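Local coordinates for protein syndapin (PDB 3I2W) that probably binds phospholipid membranes as a homodimer through its F-BAR domain, the part modelled here, and takes part in endocytosis and the internalization of plasma membrane proteins, at residues Leu27-Leu30 / Ile31-Ala35; Val206-Glu209 / Asp210-Val214. All coordinates share one frame; numbering follows the deposited sequence.

Contact 1. Residues Leu27-Leu30 / Ile31-Ala35; sequences LQQL and IQERA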
ATOM      1  N   LEU B  27      -7.712   8.783  14.139  1.00 22.87           N
ATOM      2  CA  LEU B  27      -8.173   8.751  12.776  1.00 22.11           C
ATOM      3  C   LEU B  27      -7.204   9.512  11.848  1.00 23.12           C
ATOM      4  O   LEU B  27      -6.915   9.077  10.718  1.00 22.27           O
ATOM      5  CB  LEU B  27      -9.537   9.344  12.731  1.00 20.73           C
ATOM      6  CG  LEU B  27     -10.306   9.238  11.437  1.00 19.32           C
ATOM      7  CD1 LEU B  27     -10.547   7.832  10.926  1.00 17.45           C
ATOM      8  CD2 LEU B  27     -11.621   9.891  11.771  1.00 21.53           C
ATOM      9  N   GLN B  28      -6.660  10.630  12.337  1.00 23.97           N
ATOM     10  CA  GLN B  28      -5.743  11.384  11.508  1.00 24.11           C
ATOM     11  C   GLN B  28      -4.562  10.506  11.302  1.00 24.86           C
ATOM     12  O   GLN B  28      -4.110  10.336  10.186  1.00 26.11           O
ATOM     13  CB  GLN B  28      -5.346  12.723  12.117  1.00 23.47           C
ATOM     14  CG  GLN B  28      -6.340  13.833  11.950  1.00 22.38           C
ATOM     15  CD  GLN B  28      -6.026  15.023  12.891  1.00 27.53           C
ATOM     16  OE1 GLN B  28      -5.301  15.989  12.532  1.00 27.88           O
ATOM     17  NE2 GLN B  28      -6.555  14.943  14.116  1.00 28.53           N
ATOM     18  N   GLN B  29      -4.087   9.895  12.371  1.00 25.66           N
ATOM     19  CA  GLN B  29      -2.929   9.052  12.278  1.00 26.77           C
ATOM     20  C   GLN B  29      -3.143   7.858  11.372  1.00 27.47           C
ATOM     21  O   GLN B  29      -2.272   7.494  10.628  1.00 29.61           O
ATOM     22  CB  GLN B  29      -2.495   8.593  13.629  1.00 26.13           C
ATOM     23  CG  GLN B  29      -1.368   7.638  13.534  1.00 31.14           C
ATOM     24  CD  GLN B  29      -0.892   7.180  14.896  1.00 36.47           C
ATOM     25  OE1 GLN B  29      -1.010   7.926  15.901  1.00 39.33           O
ATOM     26  NE2 GLN B  29      -0.327   5.961  14.946  1.00 30.45           N
ATOM     27  N   LEU B  30      -4.306   7.251  11.407  1.00 27.49           N
ATOM     28  CA  LEU B  30      -4.572   6.097  10.583  1.00 26.18           C
ATOM     29  C   LEU B  30      -4.560   6.551   9.129  1.00 27.21           C
ATOM     30  O   LEU B  30      -3.957   5.903   8.285  1.00 29.84           O
ATOM     31  CB  LEU B  30      -5.908   5.462  10.999  1.00 25.02           C
ATOM     32  CG  LEU B  30      -6.581   4.317  10.245  1.00 24.33           C
ATOM     33  CD1 LEU B  30      -7.644   3.554  11.034  1.00 18.81           C
ATOM     34  CD2 LEU B  30      -7.237   4.806   8.984  1.00 23.97           C
ATOM     35  N   ILE B  31      -5.190   7.662   8.801  1.00 26.37           N
ATOM     36  CA  ILE B  31      -5.269   8.054   7.415  1.00 24.99           C
ATOM     37  C   ILE B  31      -3.883   8.405   6.916  1.00 24.92           C
ATOM     38  O   ILE B  31      -3.482   7.974   5.846  1.00 25.56           O
ATOM     39  CB  ILE B  31      -6.260   9.230   7.282  1.00 25.36           C
ATOM     40  CG1 ILE B  31      -7.665   8.676   7.383  1.00 24.27           C
ATOM     41  CG2 ILE B  31      -6.050  10.040   6.024  1.00 24.56           C
ATOM     42  CD1 ILE B  31      -8.617   9.656   7.890  1.00 28.04           C
ATOM     43  N   GLN B  32      -3.135   9.183   7.689  1.00 25.09           N
ATOM     44  CA  GLN B  32      -1.826   9.635   7.264  1.00 24.86           C
ATOM     45  C   GLN B  32      -1.023   8.388   6.924  1.00 25.11           C
ATOM     46  O   GLN B  32      -0.314   8.328   5.908  1.00 24.09           O
ATOM     47  CB  GLN B  32      -1.159  10.419   8.373  1.00 24.89           C
ATOM     48  CG  GLN B  32       0.299  10.823   8.111  1.00 27.53           C
ATOM     49  CD  GLN B  32       0.417  12.067   7.210  1.00 36.04           C
ATOM     50  OE1 GLN B  32      -0.032  13.193   7.567  1.00 42.73           O
ATOM     51  NE2 GLN B  32       1.006  11.878   6.030  1.00 33.68           N
ATOM     52  N   GLU B  33      -1.185   7.368   7.764  1.00 25.27           N
ATOM     53  CA  GLU B  33      -0.461   6.156   7.586  1.00 24.92           C
ATOM     54  C   GLU B  33      -0.774   5.484   6.282  1.00 25.96           C
ATOM     55  O   GLU B  33       0.149   5.093   5.603  1.00 28.02           O
ATOM     56  CB  GLU B  33      -0.581   5.256   8.789  1.00 24.41           C
ATOM     57  CG  GLU B  33       0.634   5.500   9.688  1.00 25.40           C
ATOM     58  CD  GLU B  33       0.622   4.871  11.092  1.00 26.90           C
ATOM     59  OE1 GLU B  33       0.181   3.729  11.273  1.00 27.54           O
ATOM     60  OE2 GLU B  33       1.120   5.537  12.033  1.00 32.37           O
ATOM     61  N   ARG B  34      -2.038   5.372   5.897  1.00 25.91           N
ATOM     62  CA  ARG B  34      -2.409   4.795   4.628  1.00 25.61           C
ATOM     63  C   ARG B  34      -1.805   5.618   3.506  1.00 26.94           C
ATOM     64  O   ARG B  34      -1.318   5.098   2.515  1.00 27.32           O
ATOM     65  CB  ARG B  34      -3.924   4.831   4.521  1.00 25.15           C
ATOM     66  CG  ARG B  34      -4.559   4.353   3.203  1.00 24.77           C
ATOM     67  CD  ARG B  34      -4.018   3.020   2.752  1.00 23.34           C
ATOM     68  NE  ARG B  34      -4.706   2.550   1.583  1.00 25.14           N
ATOM     69  CZ  ARG B  34      -5.824   1.846   1.597  1.00 25.19           C
ATOM     70  NH1 ARG B  34      -6.385   1.508   2.733  1.00 26.99           N
ATOM     71  NH2 ARG B  34      -6.372   1.467   0.459  1.00 24.40           N
ATOM     72  N   ALA B  35      -1.874   6.930   3.655  1.00 28.44           N
ATOM     73  CA  ALA B  35      -1.241   7.867   2.724  1.00 28.34           C
ATOM     74  C   ALA B  35       0.206   7.580   2.489  1.00 28.27           C
ATOM     75  O   ALA B  35       0.709   7.851   1.438  1.00 28.63           O
ATOM     76  CB  ALA B  35      -1.376   9.264   3.257  1.00 28.19           C
TER
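Ile31 lays its CD1 methyl against Leu27 one turn earlier in the helix, with CD1 4.0 Å from Leu27 CG and the two branched chains meeting at a slant. The first torsion of Ile31 explains the approach: CG1 stands anti to the carbonyl carbon (chi1 -76°), which sends CD1 back over the preceding turn. A second apolar touch is made by Leu30, whose CD2 lies 4.2 Å from Ile31 CG1.

On another side of the helix the chains of Gln29 and Glu33 run alongside each other and point the same way. Gln29 is fully extended, and its NE2 donates to Glu33 OE2 across 3.3 Å. This bond is weak, being long and bent, with an angle of 134° at the hydrogen. The amide and carboxylate planes are turned 47° apart. The stronger polar partner of Glu33 is Lys51 of the second subunit, which pairs with OE1, so the carboxylate reaches across the dimer interface while Gln29 touches it from within its own helix.

All of this belongs to helix 11-58 of the F-BAR domain, whose i to i+4 backbone bonds run unbroken here, from Ile31 N to Leu27 O (2.9 Å) through to Arg34 N to Leu30 O (3.1 Å). Leu27 and Ile31 face the helices 63-105 and 169-240 of their own chain, Leu27 on Ile98 and Phe229, Ile31 on Asn95 and Val236. Arg34 turns its guanidinium away from Leu27-Leu30; it forms salt bridges with Glu38 and with Glu75 of the second subunit, and a cation-pi contact with Trp48 of that subunit.

Contact 2. Residues Val206-Glu209 / Asp210-Val214; sequences VYIE and DMTSV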
ATOM      1  N   VAL B 206     -35.841  15.214  41.632  1.00 35.72           N
ATOM      2  CA  VAL B 206     -35.136  16.435  41.250  1.00 34.84           C
ATOM      3  C   VAL B 206     -33.729  16.118  40.755  1.00 34.56           C
ATOM      4  O   VAL B 206     -33.271  16.725  39.780  1.00 35.06           O
ATOM      5  CB  VAL B 206     -35.052  17.407  42.405  1.00 34.89           C
ATOM      6  CG1 VAL B 206     -34.030  18.577  42.121  1.00 34.66           C
ATOM      7  CG2 VAL B 206     -36.448  17.925  42.715  1.00 35.54           C
ATOM      8  N   TYR B 207     -33.049  15.201  41.459  1.00 33.30           N
ATOM      9  CA  TYR B 207     -31.735  14.680  41.115  1.00 31.55           C
ATOM     10  C   TYR B 207     -31.806  14.104  39.717  1.00 32.62           C
ATOM     11  O   TYR B 207     -31.118  14.556  38.834  1.00 34.32           O
ATOM     12  CB  TYR B 207     -31.353  13.583  42.111  1.00 30.65           C
ATOM     13  CG  TYR B 207     -30.039  12.827  41.872  1.00 24.91           C
ATOM     14  CD1 TYR B 207     -28.887  13.495  41.519  1.00 20.33           C
ATOM     15  CD2 TYR B 207     -29.957  11.466  42.089  1.00 16.90           C
ATOM     16  CE1 TYR B 207     -27.703  12.830  41.323  1.00 20.80           C
ATOM     17  CE2 TYR B 207     -28.771  10.802  41.917  1.00 19.89           C
ATOM     18  CZ  TYR B 207     -27.644  11.486  41.520  1.00 22.20           C
ATOM     19  OH  TYR B 207     -26.429  10.832  41.293  1.00 25.84           O
ATOM     20  N   ILE B 208     -32.647  13.109  39.509  1.00 32.69           N
ATOM     21  CA  ILE B 208     -32.849  12.548  38.196  1.00 32.19           C
ATOM     22  C   ILE B 208     -33.005  13.628  37.121  1.00 33.51           C
ATOM     23  O   ILE B 208     -32.279  13.613  36.151  1.00 34.16           O
ATOM     24  CB  ILE B 208     -33.967  11.506  38.218  1.00 31.51           C
ATOM     25  CG1 ILE B 208     -33.604  10.509  39.325  1.00 30.28           C
ATOM     26  CG2 ILE B 208     -34.122  10.813  36.882  1.00 26.72           C
ATOM     27  CD1 ILE B 208     -34.493   9.269  39.466  1.00 32.09           C
ATOM     28  N   GLU B 209     -33.883  14.592  37.297  1.00 34.64           N
ATOM     29  CA  GLU B 209     -34.028  15.588  36.267  1.00 36.18           C
ATOM     30  C   GLU B 209     -32.723  16.254  35.961  1.00 35.43           C
ATOM     31  O   GLU B 209     -32.297  16.313  34.820  1.00 36.17           O
ATOM     32  CB  GLU B 209     -34.933  16.663  36.730  1.00 37.58           C
ATOM     33  CG  GLU B 209     -36.271  16.709  36.066  1.00 44.92           C
ATOM     34  CD  GLU B 209     -36.911  18.074  36.368  1.00 54.17           C
ATOM     35  OE1 GLU B 209     -37.214  18.813  35.392  1.00 56.44           O
ATOM     36  OE2 GLU B 209     -37.051  18.417  37.589  1.00 57.08           O
ATOM     37  N   ASP B 210     -32.103  16.791  36.991  1.00 35.05           N
ATOM     38  CA  ASP B 210     -30.791  17.406  36.873  1.00 34.30           C
ATOM     39  C   ASP B 210     -29.730  16.562  36.145  1.00 32.70           C
ATOM     40  O   ASP B 210     -29.165  16.991  35.132  1.00 32.08           O
ATOM     41  CB  ASP B 210     -30.310  17.841  38.246  1.00 34.85           C
ATOM     42  CG  ASP B 210     -31.155  18.967  38.819  1.00 38.88           C
ATOM     43  OD1 ASP B 210     -32.023  19.455  38.071  1.00 41.05           O
ATOM     44  OD2 ASP B 210     -30.938  19.375  39.991  1.00 42.70           O
HETATM   45  N   MSE B 211     -29.445  15.370  36.628  1.00 30.58           N
HETATM   46  CA  MSE B 211     -28.472  14.651  35.920  1.00 29.24           C
HETATM   47  C   MSE B 211     -28.923  14.409  34.419  1.00 30.63           C
HETATM   48  O   MSE B 211     -28.105  14.500  33.500  1.00 31.46           O
HETATM   49  CB  MSE B 211     -28.060  13.402  36.693  1.00 28.85           C
HETATM   50  CG  MSE B 211     -27.437  13.627  38.079  1.00 23.15           C
HETATM   51 SE   MSE B 211     -25.682  14.037  38.198  1.00 14.93          SE
HETATM   52  CE  MSE B 211     -25.908  15.660  38.524  1.00 13.06           C
ATOM     53  N   THR B 212     -30.209  14.177  34.143  1.00 30.85           N
ATOM     54  CA  THR B 212     -30.656  13.847  32.791  1.00 30.31           C
ATOM     55  C   THR B 212     -30.343  14.971  31.834  1.00 30.78           C
ATOM     56  O   THR B 212     -30.068  14.805  30.662  1.00 31.32           O
ATOM     57  CB  THR B 212     -32.096  13.584  32.843  1.00 29.81           C
ATOM     58  OG1 THR B 212     -32.286  12.530  33.791  1.00 33.08           O
ATOM     59  CG2 THR B 212     -32.638  13.064  31.530  1.00 30.38           C
ATOM     60  N   SER B 213     -30.291  16.142  32.385  1.00 30.71           N
ATOM     61  CA  SER B 213     -30.270  17.282  31.596  1.00 30.27           C
ATOM     62  C   SER B 213     -28.838  17.486  31.196  1.00 30.14           C
ATOM     63  O   SER B 213     -28.563  17.876  30.074  1.00 30.53           O
ATOM     64  CB  SER B 213     -30.784  18.394  32.458  1.00 29.91           C
ATOM     65  OG  SER B 213     -30.539  19.591  31.820  1.00 33.64           O
ATOM     66  N   VAL B 214     -27.925  17.230  32.128  1.00 30.32           N
ATOM     67  CA  VAL B 214     -26.469  17.347  31.899  1.00 29.26           C
ATOM     68  C   VAL B 214     -26.020  16.236  30.984  1.00 29.42           C
ATOM     69  O   VAL B 214     -25.213  16.472  30.115  1.00 29.86           O
ATOM     70  CB  VAL B 214     -25.670  17.250  33.191  1.00 28.64           C
ATOM     71  CG1 VAL B 214     -24.218  17.270  32.908  1.00 27.92           C
ATOM     72  CG2 VAL B 214     -25.968  18.418  34.038  1.00 28.24           C
TER
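The Tyr207 ring is stacked with Trp130, meets Trp5 edge-to-face, and takes Met211, a selenomethionine, obliquely. The nearest approach within the helix is Met211 CG to Tyr207 CE1 at 3.4 Å. Met211 SE stands 5.1 Å from the centroid of the Tyr207 ring, 62° off the ring normal, which makes this a Met-aromatic contact. With CG anti to the backbone N (chi1 176°), the ring lies beside its own carbonyl carbon and leans toward the following turn, where the Met211 chain crosses it at a slant. Hydrogen bonds of the Tyr207 hydroxyl with Trp5 O and Gln127 NE2 anchor the far end of the ring, while the stacked Trp130 and edge-on Trp5 would restrict its rotation.

The Asp210 side chain lies alongside that of Val206 and points the same way, with Asp210 OD2 3.8 Å from Val206 CG1. The backbone N of Asp210 donates to Val206 O at 3.0 Å, nearly straight at the hydrogen.

Ile208 O is gripped twice by Thr212. Thr212 N donates to Ile208 O at 2.9 Å. Thr212 OG1 donates to the same Ile208 O at 2.6 Å, from above the carbonyl plane, 43° out of it. OG1 is set anti to Thr212's carbonyl carbon, which places it beside its own N and over the preceding turn.

Met211 also packs on Phe123 and Ala126 of helix 114-159, and Trp283 of the second subunit rests on Tyr207 and Ile208. A threonine hydroxyl returned to the i-4 carbonyl is a familiar motif of helix interiors; here it accompanies an i to i+4 Met-aromatic pair on helix 169-240, where that long F-BAR helix meets helix 114-159 and the partner subunit.

How the contacts relate
Contact 1 and contact 2 are both single-helix i to i+4 arrangements, on different long helices of one F-BAR domain: residues 27-35 on helix 11-58 and residues 206-214 on helix 169-240. Their centres are 40 Å apart and their nearest atoms about 24 Å, so they do not touch. Helix 169-240 nevertheless links them, since its later part, with Phe229, Val236 and Leu240, packs on contact 1. Both also reach the second subunit, contact 1 with charged and aromatic partners and contact 2 through Trp283 and Ile277. The sodium site of Ile56, Glu57, Gly59, Glu61 and Glu66 involves residues of neither contact.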